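Local coordinates for protein mirolysin (Tannerella forsythia, PDB 6R7V) that is the latent zymogen of a zinc-dependent, pappalysin-family peptidase that probably cleaves proteins once its cysteine switch is released, at residues Thr44-Val49 and Asn100-Leu105; Asn147-Leu152 and Arg297-Ile302. The protein carries 1 engineered substitution. All coordinates share one frame; numbering follows the deposited sequence. Where two conformers were deposited one is given.

Contact 1 of 2, residues Thr44-Val49 and Asn100-Leu105; sequences TILIPV and NIEFKL
Strands 45-49 and 101-105 run parallel in direct register, Ile45 beside Ile101 through Val49 beside Leu105, their axes 4.5 Å apart and inclined by 27°. Five backbone hydrogen bonds join them: Asn100 O, Glu102 O and Lys104 O accept from Ile45 N, Ile47 N and Val49 N, while Ile45 O and Ile47 O accept from Glu102 N and Lys104 N. Pro48, which has no N-H to give, falls where its nitrogen faces away from this partner, and its CA-H approaches Lys104 O instead. On one face the side chains are apolar. Ile47 CG1 meets Ile101 CG2 at 3.8 Å. Ile47 also lies side by side with Phe103, and Ile47 CB is 3.8 Å from Phe103 CD2. Val49 CG2 reaches the edge of the same ring in its plane, 4.0 Å from Phe103 CD2. Branched and aromatic residues suit this face: helix 64-77 covers Val49, Leu105 and Phe103 through Ile71 and Leu74, Phe290 packs on Ile45 and Ile47, and Phe78 meets the Phe103 ring edge-to-face. The other face carries Leu46, Pro48, Glu102 and Lys104. Leu46 CG stands anti to the backbone N (chi1 174°), and Leu46 CD1 rests on the extended Lys104 chain, 3.7 Å from Lys104 CG, the two crossing at about a right angle; the lysine's aliphatic part covers one side of the leucine, and Ala304 and Asn305 also touch it. Near the start of the pair, Thr44 OG1 donates to Asn100 OD1 at 2.7 Å, 17° from the carbonyl plane, and Thr44 CG2 packs 3.5 Å from Glu102 OE2. With helix 64-77 between the two strands in sequence, the parallel pairing is a beta-alpha-beta crossover in the mixed sheet of this metzincin catalytic domain.

Contact 2 of 2, residues Asn147-Leu152 and Arg297-Ile302; sequences NTRRYL and RREMQI
Glu299 reaches between two arginines of the facing loop, and Met300 beside it lays its side chain against that loop's backbone. Both chi1 (-147°) and chi2 (-118°) of Glu299 depart from staggered values, which suggests some strain accepted in setting the carboxylate toward both arginines. Its oxygens are divided. In one of two conformers of Arg149, Glu299 OE1 accepts from Arg149 NE at 2.9 Å, on the anti side and 33° out of the carboxylate plane, so this bond may be made only part of the time. Glu299 OE2 lies 3.6 Å from Arg150 NE in a longer salt bridge and 3.4 Å from Arg150 CG. The Arg149 chain bends at chi3 and crosses the glutamate at about a right angle, whereas Arg150 runs extended from CG to NE and approaches obliquely. A single carboxylate would probably leave the cluster net positive. Deeper in, the flexible, unbranched Met300 follows the loop: Met300 CG is 3.7 Å from Arg150 O and Met300 CE is 3.5 Å from Tyr151 C, while Trp212 of helix 203-212 also touches this side chain. One water joins Thr148 O to Arg297 NH1; another donates to both Arg150 O and Met300 O. Within the loop, Asn147 OD1 accepts from Arg149 N in an Asx turn, and Asn147 O accepts from Arg150 N and Tyr151 N. The whole is a salt-bridge network with a methionine beneath it, joining the loop ahead of strand 152-157 to a short, weakly bonded helical turn at about 299-302.

Contact 1 contains the first half of strand 45-55, and contact 2 lies against that strand's other edge, the centres 11 Å apart. Both are partly buried, each with an apolar inner side and a polar outer one: Thr44, Glu102 and Lys104 in contact 1, Arg149, Arg150 and Glu299 in contact 2. Contact 1 is continuous backbone pairing, whereas contact 2 relies on side chains and waters. Leu152, at the end of the 147-152 loop, gives its N-H to Pro48 O at 2.8 Å, continuing the sheet away from strand 101-105. Met300 touches Ile47 and Pro48. Both edges of strand 45-55 thus carry parallel pairing, and one also receives Gln301 NE2 at Leu46 O, 2.7 Å away.

Contact 1 of 2, residues Thr44-Val49 and Asn100-Leu105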
loop_
_atom_site.group_PDB
_atom_site.type_symbol
_atom_site.label_atom_id
_atom_site.label_comp_id
_atom_site.label_asym_id
_atom_site.label_seq_id
_atom_site.Cartn_x
_atom_site.Cartn_y
_atom_site.Cartn_z
ATOM N N THR A 44 11.616 -4.120 -15.002
ATOM C CA THR A 44 10.407 -4.432 -14.280
ATOM C C THR A 44 10.731 -5.085 -12.949
ATOM O O THR A 44 11.590 -5.979 -12.875
ATOM C CB THR A 44 9.489 -5.334 -15.109
ATOM O OG1 THR A 44 9.212 -4.716 -16.365
ATOM C CG2 THR A 44 8.163 -5.572 -14.411
ATOM N N ILE A 45 10.086 -4.591 -11.875
ATOM C CA ILE A 45 10.235 -5.128 -10.531
ATOM C C ILE A 45 9.086 -6.096 -10.335
ATOM O O ILE A 45 7.938 -5.726 -10.589
ATOM C CB ILE A 45 10.222 -3.969 -9.505
ATOM C CG1 ILE A 45 11.490 -3.117 -9.657
ATOM C CG2 ILE A 45 10.049 -4.510 -8.080
ATOM C CD1 ILE A 45 11.414 -1.765 -8.930
ATOM N N LEU A 46 9.391 -7.339 -9.941
ATOM C CA LEU A 46 8.361 -8.351 -9.729
ATOM C C LEU A 46 8.225 -8.641 -8.239
ATOM O O LEU A 46 9.213 -8.928 -7.565
ATOM C CB LEU A 46 8.739 -9.634 -10.503
ATOM C CG LEU A 46 7.844 -10.862 -10.299
ATOM C CD1 LEU A 46 6.396 -10.576 -10.667
ATOM C CD2 LEU A 46 8.373 -12.028 -11.146
ATOM N N ILE A 47 6.987 -8.637 -7.765
ATOM C CA ILE A 47 6.681 -8.882 -6.369
ATOM C C ILE A 47 5.894 -10.171 -6.218
ATOM O O ILE A 47 4.715 -10.180 -6.571
ATOM C CB ILE A 47 5.839 -7.713 -5.787
ATOM C CG1 ILE A 47 6.466 -6.320 -6.011
ATOM C CG2 ILE A 47 5.512 -7.953 -4.282
ATOM C CD1 ILE A 47 7.662 -6.045 -5.361
ATOM N N PRO A 48 6.483 -11.242 -5.632
ATOM C CA PRO A 48 5.695 -12.453 -5.292
ATOM C C PRO A 48 4.769 -12.142 -4.141
ATOM O O PRO A 48 5.189 -11.518 -3.163
ATOM C CB PRO A 48 6.776 -13.466 -4.836
ATOM C CG PRO A 48 8.105 -12.894 -5.331
ATOM C CD PRO A 48 7.893 -11.388 -5.217
ATOM N N VAL A 49 3.497 -12.547 -4.240
ATOM C CA VAL A 49 2.505 -12.226 -3.238
ATOM C C VAL A 49 1.930 -13.483 -2.631
ATOM O O VAL A 49 1.633 -14.447 -3.328
ATOM C CB VAL A 49 1.354 -11.393 -3.893
ATOM C CG1 VAL A 49 0.218 -11.100 -2.899
ATOM C CG2 VAL A 49 1.889 -10.081 -4.482
ATOM N N ASN A 100 5.935 0.416 -13.218
ATOM C CA ASN A 100 6.648 -0.716 -13.804
ATOM C C ASN A 100 6.999 -1.740 -12.705
ATOM O O ASN A 100 8.118 -2.280 -12.611
ATOM C CB ASN A 100 7.863 -0.246 -14.606
ATOM C CG ASN A 100 8.570 -1.341 -15.380
ATOM O OD1 ASN A 100 7.974 -2.363 -15.734
ATOM N ND2 ASN A 100 9.855 -1.148 -15.622
ATOM N N ILE A 101 5.997 -1.996 -11.847
ATOM C CA ILE A 101 6.036 -3.002 -10.800
ATOM C C ILE A 101 4.894 -3.967 -11.094
ATOM O O ILE A 101 3.748 -3.531 -11.265
ATOM C CB ILE A 101 5.899 -2.342 -9.398
ATOM C CG1 ILE A 101 7.076 -1.409 -9.113
ATOM C CG2 ILE A 101 5.808 -3.423 -8.308
ATOM C CD1 ILE A 101 6.945 -0.567 -7.790
ATOM N N GLU A 102 5.210 -5.266 -11.117
ATOM C CA GLU A 102 4.267 -6.373 -11.310
ATOM C C GLU A 102 4.073 -7.165 -10.046
ATOM O O GLU A 102 5.030 -7.340 -9.294
ATOM C CB GLU A 102 4.828 -7.383 -12.338
ATOM C CG GLU A 102 4.773 -7.021 -13.788
ATOM C CD GLU A 102 5.523 -8.019 -14.657
ATOM O OE1 GLU A 102 5.999 -9.065 -14.160
ATOM O OE2 GLU A 102 5.704 -7.695 -15.837
ATOM N N PHE A 103 2.905 -7.783 -9.902
ATOM C CA PHE A 103 2.547 -8.600 -8.747
ATOM C C PHE A 103 2.089 -9.935 -9.240
ATOM O O PHE A 103 1.332 -10.006 -10.209
ATOM C CB PHE A 103 1.425 -7.938 -7.937
ATOM C CG PHE A 103 1.792 -6.590 -7.373
ATOM C CD1 PHE A 103 1.708 -5.441 -8.159
ATOM C CD2 PHE A 103 2.261 -6.467 -6.068
ATOM C CE1 PHE A 103 2.055 -4.193 -7.640
ATOM C CE2 PHE A 103 2.648 -5.220 -5.561
ATOM C CZ PHE A 103 2.534 -4.084 -6.353
ATOM N N LYS A 104 2.582 -11.012 -8.619
ATOM C CA LYS A 104 2.121 -12.346 -9.002
ATOM C C LYS A 104 1.944 -13.169 -7.768
ATOM O O LYS A 104 2.819 -13.172 -6.895
ATOM C CB LYS A 104 3.100 -13.070 -9.949
ATOM C CG LYS A 104 3.245 -12.485 -11.339
ATOM C CD LYS A 104 4.222 -13.335 -12.175
ATOM C CE LYS A 104 4.684 -12.553 -13.369
ATOM N NZ LYS A 104 5.545 -13.358 -14.267
ATOM N N LEU A 105 0.864 -13.962 -7.720
ATOM C CA LEU A 105 0.713 -14.851 -6.590
ATOM C C LEU A 105 1.822 -15.902 -6.605
ATOM O O LEU A 105 2.155 -16.453 -7.663
ATOM C CB LEU A 105 -0.643 -15.551 -6.652
ATOM C CG LEU A 105 -1.866 -14.652 -6.380
ATOM C CD1 LEU A 105 -3.172 -15.434 -6.665
ATOM C CD2 LEU A 105 -1.893 -14.206 -4.901
#

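Contact 2 of 2, residues Asn147-Leu152 and Arg297-Ile302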
loop_
_atom_site.group_PDB
_atom_site.type_symbol
_atom_site.label_atom_id
_atom_site.label_comp_id
_atom_site.label_asym_id
_atom_site.label_seq_id
_atom_site.Cartn_x
_atom_site.Cartn_y
_atom_site.Cartn_z
ATOM N N ASN A 147 8.322 -15.782 4.784
ATOM C CA ASN A 147 9.600 -15.069 4.632
ATOM C C ASN A 147 9.409 -13.651 3.975
ATOM O O ASN A 147 9.330 -13.533 2.745
ATOM C CB ASN A 147 10.556 -15.906 3.799
ATOM C CG ASN A 147 11.943 -15.300 3.722
ATOM O OD1 ASN A 147 12.186 -14.142 4.114
ATOM N ND2 ASN A 147 12.860 -16.051 3.133
ATOM N N THR A 148 9.408 -12.574 4.800
ATOM C CA THR A 148 9.110 -11.226 4.304
ATOM C C THR A 148 10.217 -10.636 3.422
ATOM O O THR A 148 9.999 -9.580 2.811
ATOM C CB THR A 148 8.759 -10.281 5.449
ATOM O OG1 THR A 148 9.863 -10.231 6.350
ATOM C CG2 THR A 148 7.513 -10.720 6.183
ATOM N N ARG A 149 11.373 -11.327 3.328
ATOM C CA ARG A 149 12.441 -10.871 2.428
ATOM C C ARG A 149 12.099 -11.269 1.005
ATOM O O ARG A 149 12.647 -10.713 0.062
ATOM C CB ARG A 149 13.778 -11.521 2.803
ATOM C CG ARG A 149 14.191 -11.315 4.250
ATOM C CD ARG A 149 15.509 -12.008 4.583
ATOM N NE ARG A 149 16.657 -11.502 3.819
ATOM C CZ ARG A 149 17.211 -10.308 4.003
ATOM N NH1 ARG A 149 16.691 -9.454 4.878
ATOM N NH2 ARG A 149 18.275 -9.946 3.294
ATOM N N ARG A 150 11.226 -12.279 0.838
ATOM C CA ARG A 150 10.921 -12.836 -0.468
ATOM C C ARG A 150 9.486 -12.653 -0.926
ATOM O O ARG A 150 9.253 -12.710 -2.135
ATOM C CB ARG A 150 11.241 -14.326 -0.464
ATOM C CG ARG A 150 12.755 -14.540 -0.330
ATOM C CD ARG A 150 13.153 -15.983 -0.312
ATOM N NE ARG A 150 14.369 -16.117 0.488
ATOM C CZ ARG A 150 15.008 -17.257 0.708
ATOM N NH1 ARG A 150 14.572 -18.387 0.165
ATOM N NH2 ARG A 150 16.092 -17.278 1.471
ATOM N N TYR A 151 8.544 -12.506 -0.009
ATOM C CA TYR A 151 7.135 -12.375 -0.374
ATOM C C TYR A 151 6.540 -11.139 0.211
ATOM O O TYR A 151 6.841 -10.763 1.348
ATOM C CB TYR A 151 6.304 -13.560 0.213
ATOM C CG TYR A 151 6.803 -14.940 -0.159
ATOM C CD1 TYR A 151 6.258 -15.635 -1.240
ATOM C CD2 TYR A 151 7.736 -15.608 0.640
ATOM C CE1 TYR A 151 6.664 -16.934 -1.542
ATOM C CE2 TYR A 151 8.108 -16.925 0.377
ATOM C CZ TYR A 151 7.578 -17.580 -0.723
ATOM O OH TYR A 151 7.991 -18.854 -1.002
ATOM N N LEU A 152 5.625 -10.528 -0.549
ATOM C CA LEU A 152 4.718 -9.530 0.013
ATOM C C LEU A 152 3.555 -10.302 0.597
ATOM O O LEU A 152 2.837 -11.007 -0.118
ATOM C CB LEU A 152 4.224 -8.505 -1.017
ATOM C CG LEU A 152 2.925 -7.715 -0.671
ATOM C CD1 LEU A 152 3.100 -6.809 0.570
ATOM C CD2 LEU A 152 2.477 -6.832 -1.826
ATOM N N ARG A 297 14.440 -3.641 -0.155
ATOM C CA ARG A 297 13.664 -4.756 -0.689
ATOM C C ARG A 297 14.378 -5.421 -1.890
ATOM O O ARG A 297 13.745 -6.180 -2.609
ATOM C CB ARG A 297 12.238 -4.292 -1.063
ATOM C CG ARG A 297 11.517 -3.563 0.080
ATOM C CD ARG A 297 9.985 -3.596 -0.136
ATOM N NE ARG A 297 9.212 -2.912 0.912
ATOM C CZ ARG A 297 8.967 -3.438 2.111
ATOM N NH1 ARG A 297 9.503 -4.607 2.456
ATOM N NH2 ARG A 297 8.220 -2.784 2.988
ATOM N N ARG A 298 15.695 -5.193 -2.084
ATOM C CA ARG A 298 16.414 -5.770 -3.229
ATOM C C ARG A 298 16.392 -7.311 -3.279
ATOM O O ARG A 298 16.354 -7.866 -4.381
ATOM C CB ARG A 298 17.861 -5.257 -3.300
ATOM C CG ARG A 298 18.763 -5.824 -2.220
ATOM C CD ARG A 298 20.134 -5.157 -2.162
ATOM N NE ARG A 298 20.951 -5.726 -1.089
ATOM C CZ ARG A 298 20.951 -5.304 0.174
ATOM N NH1 ARG A 298 20.176 -4.293 0.545
ATOM N NH2 ARG A 298 21.736 -5.885 1.073
ATOM N N GLU A 299 16.408 -7.995 -2.111
ATOM C CA GLU A 299 16.431 -9.467 -2.057
ATOM C C GLU A 299 15.176 -10.069 -2.682
ATOM O O GLU A 299 15.230 -11.161 -3.254
ATOM C CB GLU A 299 16.583 -9.981 -0.620
ATOM C CG GLU A 299 17.376 -11.269 -0.517
ATOM C CD GLU A 299 16.621 -12.459 0.035
ATOM O OE1 GLU A 299 16.803 -12.777 1.232
ATOM O OE2 GLU A 299 15.851 -13.081 -0.732
ATOM N N MET A 300 14.044 -9.346 -2.604
ATOM C CA MET A 300 12.817 -9.839 -3.164
ATOM C C MET A 300 12.981 -10.058 -4.668
ATOM O O MET A 300 12.302 -10.903 -5.242
ATOM C CB MET A 300 11.688 -8.852 -2.873
ATOM C CG MET A 300 10.361 -9.347 -3.327
ATOM S SD MET A 300 9.087 -8.282 -2.709
ATOM C CE MET A 300 8.912 -8.927 -1.015
ATOM N N GLN A 301 13.893 -9.316 -5.305
ATOM C CA GLN A 301 14.070 -9.482 -6.742
ATOM C C GLN A 301 14.931 -10.675 -7.120
ATOM O O GLN A 301 14.835 -11.129 -8.258
ATOM C CB GLN A 301 14.650 -8.207 -7.360
ATOM C CG GLN A 301 13.707 -7.015 -7.171
ATOM C CD GLN A 301 12.318 -7.329 -7.660
ATOM O OE1 GLN A 301 12.092 -7.499 -8.874
ATOM N NE2 GLN A 301 11.376 -7.466 -6.716
ATOM N N ILE A 302 15.773 -11.173 -6.204
ATOM C CA ILE A 302 16.715 -12.257 -6.521
ATOM C C ILE A 302 15.960 -13.562 -6.853
ATOM O O ILE A 302 16.263 -14.212 -7.855
ATOM C CB ILE A 302 17.761 -12.463 -5.389
ATOM C CG1 ILE A 302 18.579 -11.160 -5.094
ATOM C CG2 ILE A 302 18.733 -13.639 -5.713
ATOM C CD1 ILE A 302 19.388 -10.524 -6.239
HETATM O O HOH W 1 10.874 -7.009 1.267
HETATM O O HOH W 2 11.329 -13.176 -4.014
#